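Local coordinates for protein protelomerase (Agrobacterium tumefaciens, PDB 4F43) that probably resolves replicated chromosome ends by cutting and rejoining DNA strands into covalently closed hairpin telomeres, at residues 1-15 / 30-44. The protein carries 1 engineered substitution. Residues are numbered along the deposited sequence; the frame is centred on the assembly and turned at random.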
# COMPACT_ATOMS: atom_id res chain seq x y z
N ASP A 1 -13.48 19.71 24.03
CA ASP A 1 -12.73 20.82 24.61
C ASP A 1 -12.10 20.43 25.94
O ASP A 1 -11.67 21.30 26.71
CB ASP A 1 -13.64 22.04 24.80
CG ASP A 1 -13.50 23.04 23.67
OD1 ASP A 1 -12.37 23.27 23.21
OD2 ASP A 1 -14.54 23.60 23.25
N TYR A 2 -12.04 19.14 26.22
CA TYR A 2 -11.43 18.66 27.46
C TYR A 2 -9.93 18.99 27.52
O TYR A 2 -9.45 19.50 28.53
CB TYR A 2 -11.70 17.17 27.71
CG TYR A 2 -13.13 16.86 28.10
CD1 TYR A 2 -13.94 17.83 28.68
CD2 TYR A 2 -13.66 15.59 27.91
CE1 TYR A 2 -15.24 17.55 29.04
CE2 TYR A 2 -14.96 15.30 28.27
CZ TYR A 2 -15.75 16.29 28.84
OH TYR A 2 -17.04 16.00 29.20
N PRO A 3 -9.17 18.70 26.44
CA PRO A 3 -7.82 19.27 26.42
C PRO A 3 -7.79 20.52 25.56
O PRO A 3 -8.27 20.49 24.43
CB PRO A 3 -6.99 18.17 25.75
CG PRO A 3 -7.95 17.03 25.45
CD PRO A 3 -9.31 17.65 25.43
N LYS A 4 -7.24 21.61 26.09
CA LYS A 4 -7.15 22.85 25.32
C LYS A 4 -5.74 23.07 24.78
O LYS A 4 -5.51 23.95 23.95
CB LYS A 4 -7.60 24.05 26.15
CG LYS A 4 -6.85 24.22 27.46
CD LYS A 4 -7.26 25.51 28.15
CE LYS A 4 -6.56 25.66 29.49
NZ LYS A 4 -6.82 27.00 30.09
N THR A 5 -4.79 22.28 25.27
CA THR A 5 -3.40 22.39 24.85
C THR A 5 -2.86 21.07 24.32
O THR A 5 -3.27 20.00 24.78
CB THR A 5 -2.50 22.86 26.01
OG1 THR A 5 -2.46 21.85 27.02
CG2 THR A 5 -3.03 24.16 26.60
N GLY A 6 -1.96 21.14 23.35
CA GLY A 6 -1.37 19.94 22.77
C GLY A 6 -0.27 20.23 21.77
O GLY A 6 -0.14 21.35 21.28
N VAL A 7 0.52 19.20 21.47
CA VAL A 7 1.62 19.34 20.52
C VAL A 7 1.78 18.08 19.67
O VAL A 7 1.91 16.97 20.19
CB VAL A 7 2.95 19.67 21.24
CG1 VAL A 7 3.12 18.80 22.48
CG2 VAL A 7 4.13 19.51 20.29
N ALA A 8 1.75 18.26 18.35
CA ALA A 8 1.96 17.15 17.42
C ALA A 8 3.46 16.94 17.23
O ALA A 8 4.07 17.53 16.35
CB ALA A 8 1.29 17.44 16.09
N THR A 9 4.03 16.07 18.07
CA THR A 9 5.47 15.87 18.12
C THR A 9 6.06 15.37 16.80
O THR A 9 7.22 15.63 16.50
CB THR A 9 5.86 14.89 19.24
OG1 THR A 9 4.93 15.01 20.33
CG2 THR A 9 7.27 15.18 19.75
N SER A 10 5.25 14.65 16.03
CA SER A 10 5.69 14.11 14.75
C SER A 10 6.12 15.22 13.80
O SER A 10 7.25 15.23 13.30
CB SER A 10 4.56 13.29 14.11
OG SER A 10 4.12 12.26 14.98
N ILE A 11 5.21 16.16 13.55
CA ILE A 11 5.47 17.29 12.67
C ILE A 11 6.67 18.10 13.15
O ILE A 11 7.56 18.44 12.37
CB ILE A 11 4.25 18.22 12.59
CG1 ILE A 11 2.95 17.41 12.53
CG2 ILE A 11 4.38 19.16 11.40
CD1 ILE A 11 2.81 16.57 11.28
N VAL A 12 6.68 18.40 14.45
CA VAL A 12 7.74 19.18 15.06
C VAL A 12 9.11 18.54 14.86
O VAL A 12 10.06 19.21 14.47
CB VAL A 12 7.48 19.39 16.57
CG1 VAL A 12 8.67 20.08 17.23
CG2 VAL A 12 6.20 20.18 16.78
N GLU A 13 9.21 17.24 15.14
CA GLU A 13 10.46 16.52 14.94
C GLU A 13 10.85 16.48 13.47
O GLU A 13 12.03 16.60 13.12
CB GLU A 13 10.35 15.10 15.50
CG GLU A 13 10.30 15.04 17.02
CD GLU A 13 10.08 13.63 17.55
OE1 GLU A 13 9.90 12.71 16.72
OE2 GLU A 13 10.10 13.45 18.78
N LYS A 14 9.85 16.34 12.60
CA LYS A 14 10.09 16.34 11.16
C LYS A 14 10.60 17.70 10.67
O LYS A 14 11.26 17.78 9.63
CB LYS A 14 8.83 15.95 10.39
CG LYS A 14 8.53 14.46 10.43
CD LYS A 14 7.35 14.11 9.54
CE LYS A 14 7.11 12.61 9.51
NZ LYS A 14 5.97 12.26 8.61
N ILE A 15 10.29 18.75 11.42
CA ILE A 15 10.78 20.09 11.09
C ILE A 15 12.18 20.31 11.65
O ILE A 15 13.05 20.86 10.96
CB ILE A 15 9.83 21.18 11.63
CG1 ILE A 15 8.47 21.09 10.93
CG2 ILE A 15 10.43 22.56 11.43
CD1 ILE A 15 7.44 22.05 11.47
N LEU A 30 3.83 21.17 6.46
CA LEU A 30 4.13 20.79 7.84
C LEU A 30 4.15 22.03 8.74
O LEU A 30 3.72 21.98 9.89
CB LEU A 30 5.48 20.07 7.91
CG LEU A 30 5.58 18.71 7.22
CD1 LEU A 30 7.02 18.23 7.18
CD2 LEU A 30 4.69 17.69 7.91
N LEU A 31 4.65 23.14 8.20
CA LEU A 31 4.66 24.40 8.92
C LEU A 31 3.25 24.92 9.17
O LEU A 31 2.95 25.40 10.26
CB LEU A 31 5.48 25.45 8.15
CG LEU A 31 7.00 25.27 8.17
CD1 LEU A 31 7.67 26.36 7.36
CD2 LEU A 31 7.52 25.25 9.59
N ARG A 32 2.39 24.82 8.16
CA ARG A 32 1.01 25.27 8.30
C ARG A 32 0.26 24.43 9.33
O ARG A 32 -0.56 24.94 10.08
CB ARG A 32 0.28 25.25 6.95
CG ARG A 32 0.84 26.22 5.93
CD ARG A 32 -0.23 26.67 4.95
NE ARG A 32 -1.31 27.39 5.63
CZ ARG A 32 -1.31 28.70 5.84
NH1 ARG A 32 -0.29 29.44 5.43
NH2 ARG A 32 -2.33 29.27 6.47
N ILE A 33 0.55 23.13 9.34
CA ILE A 33 -0.05 22.23 10.33
C ILE A 33 0.45 22.56 11.73
O ILE A 33 -0.33 22.57 12.69
CB ILE A 33 0.28 20.75 10.00
CG1 ILE A 33 -0.32 20.36 8.65
CG2 ILE A 33 -0.25 19.83 11.09
CD1 ILE A 33 -0.02 18.94 8.23
N ALA A 34 1.75 22.83 11.84
CA ALA A 34 2.34 23.19 13.13
C ALA A 34 1.73 24.47 13.68
O ALA A 34 1.39 24.55 14.86
CB ALA A 34 3.85 23.34 12.98
N ASP A 35 1.60 25.48 12.82
CA ASP A 35 1.00 26.75 13.21
C ASP A 35 -0.48 26.58 13.52
O ASP A 35 -1.05 27.32 14.32
CB ASP A 35 1.19 27.80 12.11
CG ASP A 35 2.65 28.04 11.78
OD1 ASP A 35 3.50 27.77 12.65
OD2 ASP A 35 2.94 28.51 10.66
N PHE A 36 -1.10 25.61 12.86
CA PHE A 36 -2.50 25.28 13.09
C PHE A 36 -2.69 24.76 14.52
O PHE A 36 -3.47 25.30 15.30
CB PHE A 36 -2.96 24.24 12.08
CG PHE A 36 -4.45 24.08 12.01
CD1 PHE A 36 -5.22 25.01 11.34
CD2 PHE A 36 -5.07 23.00 12.60
CE1 PHE A 36 -6.59 24.86 11.27
CE2 PHE A 36 -6.44 22.85 12.53
CZ PHE A 36 -7.20 23.78 11.86
N ILE A 37 -1.95 23.70 14.84
CA ILE A 37 -1.98 23.11 16.17
C ILE A 37 -1.58 24.14 17.23
O ILE A 37 -2.11 24.15 18.34
CB ILE A 37 -1.05 21.88 16.26
CG1 ILE A 37 -1.44 20.84 15.21
CG2 ILE A 37 -1.10 21.27 17.65
CD1 ILE A 37 -2.86 20.34 15.34
N ALA A 38 -0.65 25.02 16.87
CA ALA A 38 -0.21 26.09 17.76
C ALA A 38 -1.34 27.06 18.07
O ALA A 38 -1.57 27.41 19.23
CB ALA A 38 0.97 26.84 17.15
N ALA A 39 -2.06 27.49 17.04
CA ALA A 39 -3.16 28.42 17.20
C ALA A 39 -4.34 27.77 17.92
O ALA A 39 -5.11 28.45 18.59
CB ALA A 39 -3.61 28.95 15.84
N MET A 40 -4.46 26.45 17.79
CA MET A 40 -5.54 25.72 18.46
C MET A 40 -5.39 25.72 19.99
O MET A 40 -6.36 25.49 20.71
CB MET A 40 -5.62 24.29 17.95
CG MET A 40 -6.18 24.16 16.54
SD MET A 40 -6.47 22.44 16.09
CE MET A 40 -7.57 21.95 17.41
N ASN A 41 -4.17 25.95 20.47
CA ASN A 41 -3.90 25.92 21.90
C ASN A 41 -4.62 27.01 22.69
O ASN A 41 -4.35 28.19 22.51
CB ASN A 41 -2.39 26.00 22.16
CG ASN A 41 -1.68 24.69 21.89
OD1 ASN A 41 -1.36 23.95 22.82
ND2 ASN A 41 -1.43 24.40 20.62
N GLY A 42 -5.53 26.60 23.57
CA GLY A 42 -6.21 27.53 24.45
C GLY A 42 -7.61 27.89 24.01
O GLY A 42 -8.35 28.55 24.74
N MET A 43 -7.99 27.47 22.80
CA MET A 43 -9.31 27.77 22.27
C MET A 43 -10.42 27.03 23.00
O MET A 43 -10.31 25.83 23.26
CB MET A 43 -9.38 27.47 20.77
CG MET A 43 -8.78 28.54 19.89
SD MET A 43 -9.22 28.33 18.15
CE MET A 43 -8.46 29.77 17.43
N ASP A 44 -11.49 27.75 23.32
CA ASP A 44 -12.66 27.16 23.96
C ASP A 44 -13.92 27.47 23.17
O ASP A 44 -14.96 26.84 23.37
CB ASP A 44 -12.79 27.65 25.41
CG ASP A 44 -12.48 29.13 25.55
OD1 ASP A 44 -12.11 29.55 26.66
OD2 ASP A 44 -12.60 29.87 24.55
O HOH W 1 -7.56 23.87 22.22
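The D1 carboxylate lies against two backbone carbonyls, OD1 by M43 O and OD2 by D44 O, both pairs of acceptors. Firm bonding begins at K4, whose carbonyl O takes the backbone N-H of G42 at 2.7 Å. A water donates to that same oxygen and to M40 O, within the type II turn M40-M43 at the C-terminal end of the helix; N41 CA adds a separate CA-H...O contact to K4 O. T5 CB passes 3.6 Å from N41 OD1. Next along, G6 N gives N41 OD1 a nearly straight bond of 2.9 Å (164°), coming from above the amide plane. G6 O then rests on I37 CG2, and A8, the N-cap of helix 9-18, adds its methyl beside I37; helix 65-82 packs on both. I11 CG2, anti to the backbone N, lies 3.3 Å from L30 O and 3.8 Å from L30 CB, and I15 CD1 meets L31 CD2 (3.7 Å) and A34. L30 N also makes a weak hydrogen bond to a DNA phosphate. In the N-terminal helical part of this protelomerase fragment, polar bonds thus fix loop 4-6 to the helix end, while mainly aliphatic side chains join segments 9-15 and 30-40, whose N-to-C directions differ by 134°, beside the DNA.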